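Precorrin-3 methylase (Rhodobacter capsulatus, PDB 3NUT) probably transfers a methyl group from S-adenosyl-L-methionine to a corrin precursor on the pathway to cobalamin (vitamin B12). Local coordinates at residues Val212-Leu215 against Arg216-Thr219; Pro171-Lys174 against Ser175-His178; Leu23-Pro26 against Glu27-Ala30. All coordinates share one frame; numbering follows the deposited sequence.

Contact 1 (Val212-Leu215 against Arg216-Thr219)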
loop_
_atom_site.group_PDB
_atom_site.type_symbol
_atom_site.label_atom_id
_atom_site.label_comp_id
_atom_site.label_asym_id
_atom_site.label_seq_id
_atom_site.Cartn_x
_atom_site.Cartn_y
_atom_site.Cartn_z
ATOM N N VAL A 212 15.594 -1.227 14.115
ATOM C CA VAL A 212 14.947 -2.506 14.236
ATOM C C VAL A 212 15.339 -3.065 15.588
ATOM O O VAL A 212 16.523 -3.201 15.885
ATOM C CB VAL A 212 15.428 -3.481 13.155
ATOM C CG1 VAL A 212 14.476 -4.673 13.060
ATOM C CG2 VAL A 212 15.602 -2.765 11.779
ATOM N N VAL A 213 14.345 -3.368 16.413
ATOM C CA VAL A 213 14.580 -3.994 17.711
ATOM C C VAL A 213 13.610 -5.156 17.929
ATOM O O VAL A 213 12.566 -5.227 17.280
ATOM C CB VAL A 213 14.454 -2.971 18.864
ATOM C CG1 VAL A 213 15.547 -1.894 18.763
ATOM C CG2 VAL A 213 13.055 -2.348 18.900
ATOM N N GLU A 214 13.940 -6.069 18.842
ATOM C CA GLU A 214 12.974 -7.098 19.234
ATOM C C GLU A 214 11.886 -6.495 20.121
ATOM O O GLU A 214 12.130 -5.506 20.809
ATOM C CB GLU A 214 13.668 -8.230 19.963
ATOM C CG GLU A 214 14.772 -8.906 19.166
ATOM C CD GLU A 214 15.764 -9.615 20.078
ATOM O OE1 GLU A 214 16.157 -8.992 21.100
ATOM O OE2 GLU A 214 16.138 -10.779 19.779
ATOM N N LEU A 215 10.695 -7.083 20.091
ATOM C CA LEU A 215 9.551 -6.610 20.875
ATOM C C LEU A 215 9.855 -6.466 22.360
ATOM O O LEU A 215 9.475 -5.460 22.976
ATOM C CB LEU A 215 8.356 -7.537 20.663
ATOM C CG LEU A 215 7.027 -7.375 21.397
ATOM C CD1 LEU A 215 6.371 -6.027 21.147
ATOM C CD2 LEU A 215 6.091 -8.512 21.003
ATOM N N ARG A 216 10.537 -7.473 22.918
ATOM C CA ARG A 216 11.008 -7.469 24.306
ATOM C C ARG A 216 11.730 -6.168 24.682
ATOM O O ARG A 216 11.529 -5.646 25.775
ATOM C CB ARG A 216 11.959 -8.656 24.542
ATOM C CG ARG A 216 13.432 -8.256 24.815
ATOM C CD ARG A 216 14.449 -9.141 24.120
ATOM N NE ARG A 216 14.108 -10.561 24.196
ATOM C CZ ARG A 216 14.887 -11.543 23.754
ATOM N NH1 ARG A 216 16.069 -11.273 23.205
ATOM N NH2 ARG A 216 14.476 -12.799 23.859
ATOM N N ASP A 217 12.563 -5.662 23.769
ATOM C CA ASP A 217 13.452 -4.523 24.014
ATOM C C ASP A 217 12.850 -3.154 23.680
ATOM O O ASP A 217 13.480 -2.113 23.935
ATOM C CB ASP A 217 14.739 -4.695 23.210
ATOM C CG ASP A 217 15.728 -5.619 23.881
ATOM O OD1 ASP A 217 16.160 -5.303 25.011
ATOM O OD2 ASP A 217 16.084 -6.654 23.273
ATOM N N ALA A 218 11.643 -3.164 23.112
ATOM C CA ALA A 218 11.004 -1.969 22.563
ATOM C C ALA A 218 10.278 -1.149 23.625
ATOM O O ALA A 218 9.697 -1.709 24.551
ATOM C CB ALA A 218 10.041 -2.362 21.456
ATOM N N THR A 219 10.328 0.175 23.477
ATOM C CA THR A 219 9.604 1.112 24.345
ATOM C C THR A 219 8.840 2.148 23.474
ATOM O O THR A 219 9.228 2.390 22.321
ATOM C CB THR A 219 10.567 1.842 25.319
ATOM O OG1 THR A 219 11.459 2.671 24.573
ATOM C CG2 THR A 219 11.399 0.857 26.129
#
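Glu214 and Arg216 meet at the end of strand 209-214, where the chain leaves the sheet through two overlapping beta turns. Their side chains run alongside each other, and OE1 of Glu214 forms a salt bridge with NH1 of Arg216 at 3.1 Å. The bond is weak: its angle at the hydrogen is only 124°, and the carboxylate and guanidinium planes stand nearly perpendicular. The arginine reaches it by bending at chi2 and chi3, which brings NH1 beside the Glu214 carboxylate. The same OE1 has a less comfortable neighbour in Asp217, whose OD2 lies 3.2 Å from it with the two carboxylates almost coplanar. Two acceptors this close would probably repel, or raise the proton affinity of one acid, and the guanidinium beside Glu214 is likely to ease the strain in part.

The acids are three residues apart, and the turn puts them on neighbouring positions. The first turn is closed by Asp217 N donating to Glu214 O at 3.0 Å, the second by Ala218 N donating to Leu215 O at 3.2 Å, so the two bonds overlap along the chain. In Glu214 (chi1 -58°) and in Asp217 alike, CG lies anti to the carbonyl carbon, and the two side chains run side by side.

Further out, Leu215 turns its branched end from the turn into the protein, against Ile197 of strand 196-201 and Leu187 of helix 179-190. Backbone hydrogen bonds pair Val213 with Ile197, Leu215 with Arg195 and Arg216 with Pro193, so the pairing runs on into the turn. Val213 also packs on Phe199 and Met222, and its CG2 touches CB of Ala218 at 4.0 Å.

Contact 2 (Pro171-Lys174 against Ser175-His178)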
loop_
_atom_site.group_PDB
_atom_site.type_symbol
_atom_site.label_atom_id
_atom_site.label_comp_id
_atom_site.label_asym_id
_atom_site.label_seq_id
_atom_site.Cartn_x
_atom_site.Cartn_y
_atom_site.Cartn_z
ATOM N N PRO A 171 1.359 6.559 15.494
ATOM C CA PRO A 171 1.569 5.725 16.673
ATOM C C PRO A 171 1.390 6.520 17.979
ATOM O O PRO A 171 0.713 6.039 18.896
ATOM C CB PRO A 171 3.010 5.207 16.495
ATOM C CG PRO A 171 3.552 5.852 15.229
ATOM C CD PRO A 171 2.637 7.001 14.906
ATOM N N ARG A 172 1.943 7.732 18.036
ATOM C CA ARG A 172 1.843 8.577 19.226
ATOM C C ARG A 172 0.713 9.604 19.164
ATOM O O ARG A 172 0.885 10.684 18.604
ATOM C CB ARG A 172 3.163 9.305 19.504
ATOM C CG ARG A 172 4.407 8.427 19.559
ATOM C CD ARG A 172 4.371 7.316 20.624
ATOM N NE ARG A 172 3.960 7.747 21.962
ATOM C CZ ARG A 172 4.633 8.592 22.746
ATOM N NH1 ARG A 172 5.764 9.167 22.338
ATOM N NH2 ARG A 172 4.148 8.885 23.947
ATOM N N SER A 173 -0.430 9.269 19.766
ATOM C CA SER A 173 -1.559 10.191 19.886
ATOM C C SER A 173 -1.223 11.347 20.835
ATOM O O SER A 173 -0.677 11.149 21.931
ATOM C CB SER A 173 -2.807 9.435 20.352
ATOM O OG SER A 173 -3.964 10.271 20.402
ATOM N N LYS A 174 -1.535 12.558 20.387
ATOM C CA LYS A 174 -1.284 13.772 21.152
ATOM C C LYS A 174 -2.238 13.808 22.339
ATOM O O LYS A 174 -1.844 14.184 23.433
ATOM C CB LYS A 174 -1.500 14.994 20.252
ATOM C CG LYS A 174 -1.131 16.350 20.864
ATOM C CD LYS A 174 -2.247 17.383 20.603
ATOM C CE LYS A 174 -1.690 18.759 20.262
ATOM N NZ LYS A 174 -1.231 18.808 18.840
ATOM N N SER A 175 -3.485 13.389 22.110
ATOM C CA SER A 175 -4.550 13.404 23.122
ATOM C C SER A 175 -4.837 12.038 23.762
ATOM O O SER A 175 -5.645 11.950 24.686
ATOM C CB SER A 175 -5.839 13.956 22.511
ATOM O OG SER A 175 -6.257 13.151 21.422
ATOM N N ARG A 176 -4.212 10.977 23.251
ATOM C CA ARG A 176 -4.176 9.678 23.948
ATOM C C ARG A 176 -2.715 9.280 24.163
ATOM O O ARG A 176 -2.248 8.288 23.590
ATOM C CB ARG A 176 -4.887 8.579 23.149
ATOM C CG ARG A 176 -6.355 8.799 22.883
ATOM C CD ARG A 176 -7.240 7.995 23.822
ATOM N NE ARG A 176 -8.517 7.670 23.182
ATOM C CZ ARG A 176 -9.474 8.559 22.909
ATOM N NH1 ARG A 176 -9.296 9.850 23.221
ATOM N NH2 ARG A 176 -10.608 8.160 22.319
ATOM N N PRO A 177 -1.980 10.058 24.984
ATOM C CA PRO A 177 -0.528 9.858 25.119
ATOM C C PRO A 177 -0.084 8.443 25.542
ATOM O O PRO A 177 0.996 8.007 25.138
ATOM C CB PRO A 177 -0.134 10.887 26.189
ATOM C CG PRO A 177 -1.406 11.154 26.949
ATOM C CD PRO A 177 -2.476 11.099 25.905
ATOM N N HIS A 178 -0.904 7.744 26.336
ATOM C CA HIS A 178 -0.532 6.431 26.882
ATOM C C HIS A 178 -1.168 5.268 26.109
ATOM O O HIS A 178 -1.399 4.189 26.674
ATOM C CB HIS A 178 -0.893 6.335 28.376
ATOM C CG HIS A 178 -0.509 7.543 29.181
ATOM N ND1 HIS A 178 0.802 7.937 29.360
ATOM C CD2 HIS A 178 -1.268 8.438 29.863
ATOM C CE1 HIS A 178 0.832 9.031 30.106
ATOM N NE2 HIS A 178 -0.411 9.355 30.425
#
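Ser173 reaches across a tight turn to Arg176: its OG accepts the backbone N-H of Arg176 at 2.9 Å, though the bond is bent to 137° at the hydrogen. The hydroxyl gets there because OG stands anti to the serine N, beside the carbonyl carbon (chi1 -176°), which sets it within reach of Arg176 N. Lys174 and Ser175 form the corner, with backbone angles of a type I beta turn. CB of Arg176 lies alongside the same hydroxyl, 3.4 Å from OG, before the rest of the arginine leads off from the turn. Pro177, which has no N-H to offer, instead brings its CA to Ser173 O at 3.4 Å, a CA-H...O contact.

Arg172 folds back at chi2 and chi3 and presents the edge of its guanidinium to the Pro177 carbonyl. NH2 points almost straight at Pro177 O, yet at 3.5 Å the bond is weak. NE of Arg172 is buried by the contact without a polar partner in the model.

The turn belongs to the surface loop joining strand 165-169 to helix 179-190. Pro171, at its start, touches the bound S-adenosyl-L-homocysteine, while Ser173, Ser175 and Arg176 lie on Asn145, in the loop that follows the neighbouring parallel strand 137-141.

Contact 3 (Leu23-Pro26 against Glu27-Ala30)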
loop_
_atom_site.group_PDB
_atom_site.type_symbol
_atom_site.label_atom_id
_atom_site.label_comp_id
_atom_site.label_asym_id
_atom_site.label_seq_id
_atom_site.Cartn_x
_atom_site.Cartn_y
_atom_site.Cartn_z
ATOM N N LEU A 23 8.823 10.944 -5.678
ATOM C CA LEU A 23 7.884 9.849 -5.501
ATOM C C LEU A 23 6.422 10.256 -5.838
ATOM O O LEU A 23 5.485 9.432 -5.722
ATOM C CB LEU A 23 7.998 9.270 -4.078
ATOM C CG LEU A 23 9.336 8.686 -3.573
ATOM C CD1 LEU A 23 9.274 8.480 -2.057
ATOM C CD2 LEU A 23 9.744 7.374 -4.252
ATOM N N VAL A 24 6.227 11.508 -6.252
ATOM C CA VAL A 24 4.900 11.968 -6.667
ATOM C C VAL A 24 4.675 11.403 -8.058
ATOM O O VAL A 24 5.567 11.501 -8.913
ATOM C CB VAL A 24 4.788 13.494 -6.700
ATOM C CG1 VAL A 24 3.373 13.895 -7.019
ATOM C CG2 VAL A 24 5.210 14.100 -5.342
ATOM N N THR A 25 3.511 10.795 -8.293
ATOM C CA THR A 25 3.252 10.201 -9.597
ATOM C C THR A 25 3.101 11.291 -10.634
ATOM O O THR A 25 2.698 12.384 -10.292
ATOM C CB THR A 25 2.038 9.326 -9.565
ATOM O OG1 THR A 25 0.892 10.135 -9.241
ATOM C CG2 THR A 25 2.242 8.235 -8.562
ATOM N N PRO A 26 3.481 11.024 -11.894
ATOM C CA PRO A 26 3.208 12.004 -12.955
ATOM C C PRO A 26 1.721 12.364 -13.087
ATOM O O PRO A 26 1.407 13.499 -13.407
ATOM C CB PRO A 26 3.720 11.295 -14.219
ATOM C CG PRO A 26 4.978 10.512 -13.624
ATOM C CD PRO A 26 4.396 9.951 -12.352
ATOM N N GLU A 27 0.835 11.412 -12.857
ATOM C CA GLU A 27 -0.619 11.678 -12.832
ATOM C C GLU A 27 -0.958 12.769 -11.809
ATOM O O GLU A 27 -1.753 13.689 -12.109
ATOM C CB GLU A 27 -1.381 10.377 -12.512
ATOM C CG GLU A 27 -2.834 10.582 -12.010
ATOM C CD GLU A 27 -3.666 9.300 -11.949
ATOM O OE1 GLU A 27 -3.856 8.697 -10.868
ATOM O OE2 GLU A 27 -4.162 8.898 -12.999
ATOM N N VAL A 28 -0.348 12.677 -10.603
ATOM C CA VAL A 28 -0.596 13.672 -9.548
ATOM C C VAL A 28 0.085 14.995 -9.904
ATOM O O VAL A 28 -0.528 16.048 -9.798
ATOM C CB VAL A 28 -0.277 13.185 -8.089
ATOM C CG1 VAL A 28 -0.258 14.377 -7.093
ATOM C CG2 VAL A 28 -1.272 12.131 -7.635
ATOM N N THR A 29 1.337 14.957 -10.358
ATOM C CA THR A 29 1.956 16.205 -10.823
ATOM C C THR A 29 1.052 16.917 -11.899
ATOM O O THR A 29 0.954 18.136 -11.898
ATOM C CB THR A 29 3.374 15.967 -11.338
ATOM O OG1 THR A 29 4.216 15.535 -10.242
ATOM C CG2 THR A 29 3.993 17.264 -12.004
ATOM N N ALA A 30 0.418 16.155 -12.788
ATOM C CA ALA A 30 -0.450 16.734 -13.845
ATOM C C ALA A 30 -1.770 17.335 -13.320
ATOM O O ALA A 30 -2.196 18.383 -13.801
ATOM C CB ALA A 30 -0.731 15.705 -14.947
HETATM O O HOH W 1 5.731 13.563 -10.592
HETATM O O HOH W 2 -1.315 8.979 -8.854
#
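From Thr25 the chain turns directly into helix 26-34, and the backbone bond from Thr29 N to Thr25 O, at 2.9 Å, is nearly straight. The next runs from Ala30 N to Pro26 O. Thr25 is the N-cap: its OG1 accepts from Val28 N at 3.1 Å, the capping bond of the helix's first turn. With chi1 at 63°, OG1 lies between the threonine's own N and carbonyl carbon, facing the opening turn. OG1 also touches the CG2 methyl of Val28 and donates to water 2, which in turn donates to Glu27 OE1 over a long 3.3 Å. Pro26 suits the first helical position, where no backbone N-H is needed. A valine in place of Thr25 would keep much of the bulk but lose OG1, and would probably cost Val28 N its side-chain capping bond and leave water 2 without this donor.

This helix follows strand 10-15 of the five-stranded parallel sheet, in the half of the tetrapyrrole methylase fold that holds the N-terminus, and Val28 packs onto Leu116 of strand 113-116. The segment is also part of the dimer interface: OE2 of Glu27 forms a salt bridge with Arg20 of the second subunit, and Pro26 packs on Val24 of that subunit. Within the turn, CG1 of Val24 meets CG1 of Val28 at 3.7 Å, the two side chains crossing at about a right angle. Water 1 joins Thr29 OG1 to the Val24 carbonyl oxygen, to which it donates at 2.7 Å.

In the fold
None of the three contacts is fully core: contact 2 lies at the surface, while contacts 1 and 3 are partly buried. Contacts 1 and 2 share surroundings, since helix 179-190, which begins just after contact 2, packs against Leu215 of contact 1; still, their nearest atoms are about 7 Å apart. Contact 3 lies across the chain's centre, with its own centre about 37 Å from that of contact 1, and alone of the three meets the second subunit. The chemistry follows place: charged groups crowd a sheet-edge turn in contact 1, a serine hydroxyl accepts a backbone N-H in a loop next to the S-adenosyl-L-homocysteine pocket in contact 2, and a threonine caps a helix in contact 3.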